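PDB 6RX9: tetracycline repressor protein class G from Acinetobacter baumannii, which represses the tetracycline resistance gene by binding its operator DNA through a helix-turn-helix and loses affinity for that DNA when tetracycline binds. Local coordinates for residues 82-87 against 187-192. Numbering follows the deposited sequence. Where two conformers were deposited one is given.
Sequences NALSFR and AFNFGL
Arg-87 and Phe-188 reach toward each other with CG anti to the backbone N in both (chi1 177° for the arginine), and with the arginine chain extended as far as NE the two side chains run past each other from opposite ends. The CD methylene of Arg-87 sits squarely over the phenyl face, 3.3 Å from the centroid of the Phe-188 ring, as a CH-pi contact. Beyond it the guanidinium stacks over the inner end of the ring, its plane turned only 13° from that of the phenyl and its centre displaced toward the CB of Phe-188. A salt bridge from NH1 to Asp-185 and a hydrogen bond from NH2 to Gln-148 fix the rotation of this buried group, and Asp-185 probably offsets its charge. Leu-84 comes to the ring from the edge, near its plane, its CD2 packing 3.7 Å from CE2 of Phe-188; the same methyl lies 3.8 Å from OD1 of Asn-189. One turn further along helix 185-202, both methyls of Leu-192 close on Ala-83, with CD1 3.6 Å from CB of Ala-83, while CD2 also packs against Leu-84. No hydrogen bond joins the segments, whose axes are antiparallel but well splayed (142°) and approach to 11.6 Å, with the phenyl ring, the Arg-87 chain and the leucines between them. Helix 75-91 also carries Asn-82, which points away from this contact and probably binds tetracycline. Helix 127-155 packs against both helices, Val-137 touching Ala-83 and Tyr-140 meeting Phe-188, while Phe-190 and Ala-187 of helix 185-202 pack on the second subunit.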
ATOM      1  N   ASN A  82      13.642  -8.864   7.085  1.00 36.68           N
ATOM      2  CA  ASN A  82      12.621  -9.300   6.094  1.00 36.21           C
ATOM      3  C   ASN A  82      11.945  -8.058   5.493  1.00 34.64           C
ATOM      4  O   ASN A  82      11.831  -7.981   4.256  1.00 33.98           O
ATOM      5  CB  ASN A  82      11.593 -10.250   6.714  1.00 36.78           C
ATOM      6  CG  ASN A  82      10.602 -10.785   5.702  1.00 37.28           C
ATOM      7  OD1 ASN A  82       9.513 -10.240   5.549  1.00 38.06           O
ATOM      8  ND2 ASN A  82      10.973 -11.843   4.999  1.00 38.28           N
ATOM      9  N   ALA A  83      11.535  -7.105   6.336  1.00 33.22           N
ATOM     10  CA  ALA A  83      10.861  -5.855   5.907  1.00 32.44           C
ATOM     11  C   ALA A  83      11.793  -5.052   4.990  1.00 32.02           C
ATOM     12  O   ALA A  83      11.324  -4.597   3.925  1.00 31.28           O
ATOM     13  CB  ALA A  83      10.426  -5.050   7.107  1.00 32.39           C
ATOM     14  N   LEU A  84      13.066  -4.906   5.371  1.00 32.53           N
ATOM     15  CA  LEU A  84      14.068  -4.086   4.632  1.00 33.33           C
ATOM     16  C   LEU A  84      14.329  -4.694   3.246  1.00 33.14           C
ATOM     17  O   LEU A  84      14.474  -3.926   2.275  1.00 32.93           O
ATOM     18  CB  LEU A  84      15.356  -3.983   5.456  1.00 35.15           C
ATOM     19  CG  LEU A  84      15.274  -3.074   6.683  1.00 35.90           C
ATOM     20  CD1 LEU A  84      16.413  -3.360   7.647  1.00 37.44           C
ATOM     21  CD2 LEU A  84      15.274  -1.607   6.276  1.00 36.22           C
ATOM     22  N   SER A  85      14.385  -6.029   3.165  0.50 32.91           N
ATOM     23  CA  SER A  85      14.602  -6.802   1.912  0.50 32.96           C
ATOM     24  C   SER A  85      13.401  -6.620   0.972  0.50 31.87           C
ATOM     25  O   SER A  85      13.626  -6.463  -0.246  0.50 31.79           O
ATOM     26  CB  SER A  85      14.856  -8.260   2.206  0.50 33.40           C
ATOM     27  OG  SER A  85      13.670  -8.912   2.637  0.50 32.83           O
ATOM     28  N   PHE A  86      12.182  -6.652   1.518  1.00 31.34           N
ATOM     29  CA  PHE A  86      10.917  -6.440   0.761  1.00 30.77           C
ATOM     30  C   PHE A  86      10.906  -5.012   0.197  1.00 30.82           C
ATOM     31  O   PHE A  86      10.592  -4.836  -0.993  1.00 30.18           O
ATOM     32  CB  PHE A  86       9.704  -6.747   1.646  1.00 30.25           C
ATOM     33  CG  PHE A  86       8.358  -6.704   0.963  1.00 29.76           C
ATOM     34  CD1 PHE A  86       8.212  -7.048  -0.375  1.00 29.88           C
ATOM     35  CD2 PHE A  86       7.219  -6.361   1.675  1.00 29.45           C
ATOM     36  CE1 PHE A  86       6.966  -7.018  -0.985  1.00 29.81           C
ATOM     37  CE2 PHE A  86       5.974  -6.330   1.064  1.00 29.30           C
ATOM     38  CZ  PHE A  86       5.851  -6.655  -0.266  1.00 29.50           C
ATOM     39  N   ARG A  87      11.272  -4.020   1.015  1.00 31.04           N
ATOM     40  CA  ARG A  87      11.336  -2.595   0.590  1.00 31.37           C
ATOM     41  C   ARG A  87      12.350  -2.438  -0.551  1.00 32.22           C
ATOM     42  O   ARG A  87      12.008  -1.795  -1.563  1.00 32.41           O
ATOM     43  CB  ARG A  87      11.699  -1.684   1.765  1.00 31.88           C
ATOM     44  CG  ARG A  87      11.837  -0.221   1.371  1.00 32.45           C
ATOM     45  CD  ARG A  87      12.164   0.654   2.556  1.00 33.54           C
ATOM     46  NE  ARG A  87      12.197   2.066   2.202  1.00 34.17           N
ATOM     47  CZ  ARG A  87      13.254   2.865   2.311  1.00 35.63           C
ATOM     48  NH1 ARG A  87      14.406   2.406   2.775  1.00 37.11           N
ATOM     49  NH2 ARG A  87      13.151   4.136   1.964  1.00 36.22           N
ATOM     50  N   ALA A 187      12.427   7.910   8.049  1.00 38.18           N
ATOM     51  CA  ALA A 187      10.953   7.821   8.190  1.00 36.22           C
ATOM     52  C   ALA A 187      10.518   6.352   8.127  1.00 34.30           C
ATOM     53  O   ALA A 187       9.751   5.919   9.006  1.00 32.96           O
ATOM     54  CB  ALA A 187      10.273   8.643   7.120  1.00 36.41           C
ATOM     55  N   PHE A 188      10.986   5.610   7.120  1.00 33.29           N
ATOM     56  CA  PHE A 188      10.646   4.175   6.944  1.00 32.26           C
ATOM     57  C   PHE A 188      11.044   3.396   8.204  1.00 32.11           C
ATOM     58  O   PHE A 188      10.206   2.662   8.755  1.00 30.67           O
ATOM     59  CB  PHE A 188      11.333   3.567   5.720  1.00 32.36           C
ATOM     60  CG  PHE A 188      11.109   2.081   5.636  1.00 31.70           C
ATOM     61  CD1 PHE A 188       9.909   1.576   5.160  1.00 31.05           C
ATOM     62  CD2 PHE A 188      12.063   1.192   6.105  1.00 31.80           C
ATOM     63  CE1 PHE A 188       9.686   0.209   5.109  1.00 30.75           C
ATOM     64  CE2 PHE A 188      11.835  -0.174   6.058  1.00 31.24           C
ATOM     65  CZ  PHE A 188      10.648  -0.663   5.560  1.00 30.61           C
ATOM     66  N   ASN A 189      12.294   3.564   8.644  1.00 33.53           N
ATOM     67  CA  ASN A 189      12.872   2.835   9.805  1.00 34.80           C
ATOM     68  C   ASN A 189      12.086   3.186  11.075  1.00 33.83           C
ATOM     69  O   ASN A 189      11.885   2.281  11.896  1.00 33.62           O
ATOM     70  CB  ASN A 189      14.377   3.084   9.934  1.00 36.93           C
ATOM     71  CG  ASN A 189      15.176   2.268   8.941  1.00 38.70           C
ATOM     72  OD1 ASN A 189      15.101   1.039   8.939  1.00 40.26           O
ATOM     73  ND2 ASN A 189      15.934   2.933   8.087  1.00 40.13           N
ATOM     74  N   PHE A 190      11.604   4.423  11.215  1.00 33.58           N
ATOM     75  CA  PHE A 190      10.825   4.844  12.410  1.00 33.26           C
ATOM     76  C   PHE A 190       9.514   4.049  12.485  1.00 31.73           C
ATOM     77  O   PHE A 190       9.209   3.520  13.564  1.00 31.33           O
ATOM     78  CB  PHE A 190      10.557   6.349  12.439  1.00 33.94           C
ATOM     79  CG  PHE A 190       9.652   6.745  13.574  1.00 33.98           C
ATOM     80  CD1 PHE A 190      10.143   6.842  14.868  1.00 34.94           C
ATOM     81  CD2 PHE A 190       8.299   6.961  13.363  1.00 33.86           C
ATOM     82  CE1 PHE A 190       9.303   7.181  15.917  1.00 35.06           C
ATOM     83  CE2 PHE A 190       7.462   7.301  14.414  1.00 34.15           C
ATOM     84  CZ  PHE A 190       7.967   7.412  15.689  1.00 34.46           C
ATOM     85  N   GLY A 191       8.760   3.968  11.383  1.00 30.86           N
ATOM     86  CA  GLY A 191       7.510   3.185  11.317  1.00 30.05           C
ATOM     87  C   GLY A 191       7.754   1.702  11.563  1.00 29.95           C
ATOM     88  O   GLY A 191       6.944   1.076  12.280  1.00 28.94           O
ATOM     89  N   LEU A 192       8.820   1.149  10.977  1.00 30.58           N
ATOM     90  CA  LEU A 192       9.175  -0.293  11.087  1.00 31.14           C
ATOM     91  C   LEU A 192       9.523  -0.623  12.544  1.00 31.81           C
ATOM     92  O   LEU A 192       8.965  -1.602  13.074  1.00 31.98           O
ATOM     93  CB  LEU A 192      10.350  -0.599  10.153  1.00 31.54           C
ATOM     94  CG  LEU A 192      10.843  -2.047  10.153  1.00 31.98           C
ATOM     95  CD1 LEU A 192       9.692  -3.024   9.967  1.00 31.88           C
ATOM     96  CD2 LEU A 192      11.894  -2.248   9.077  1.00 32.26           C
TER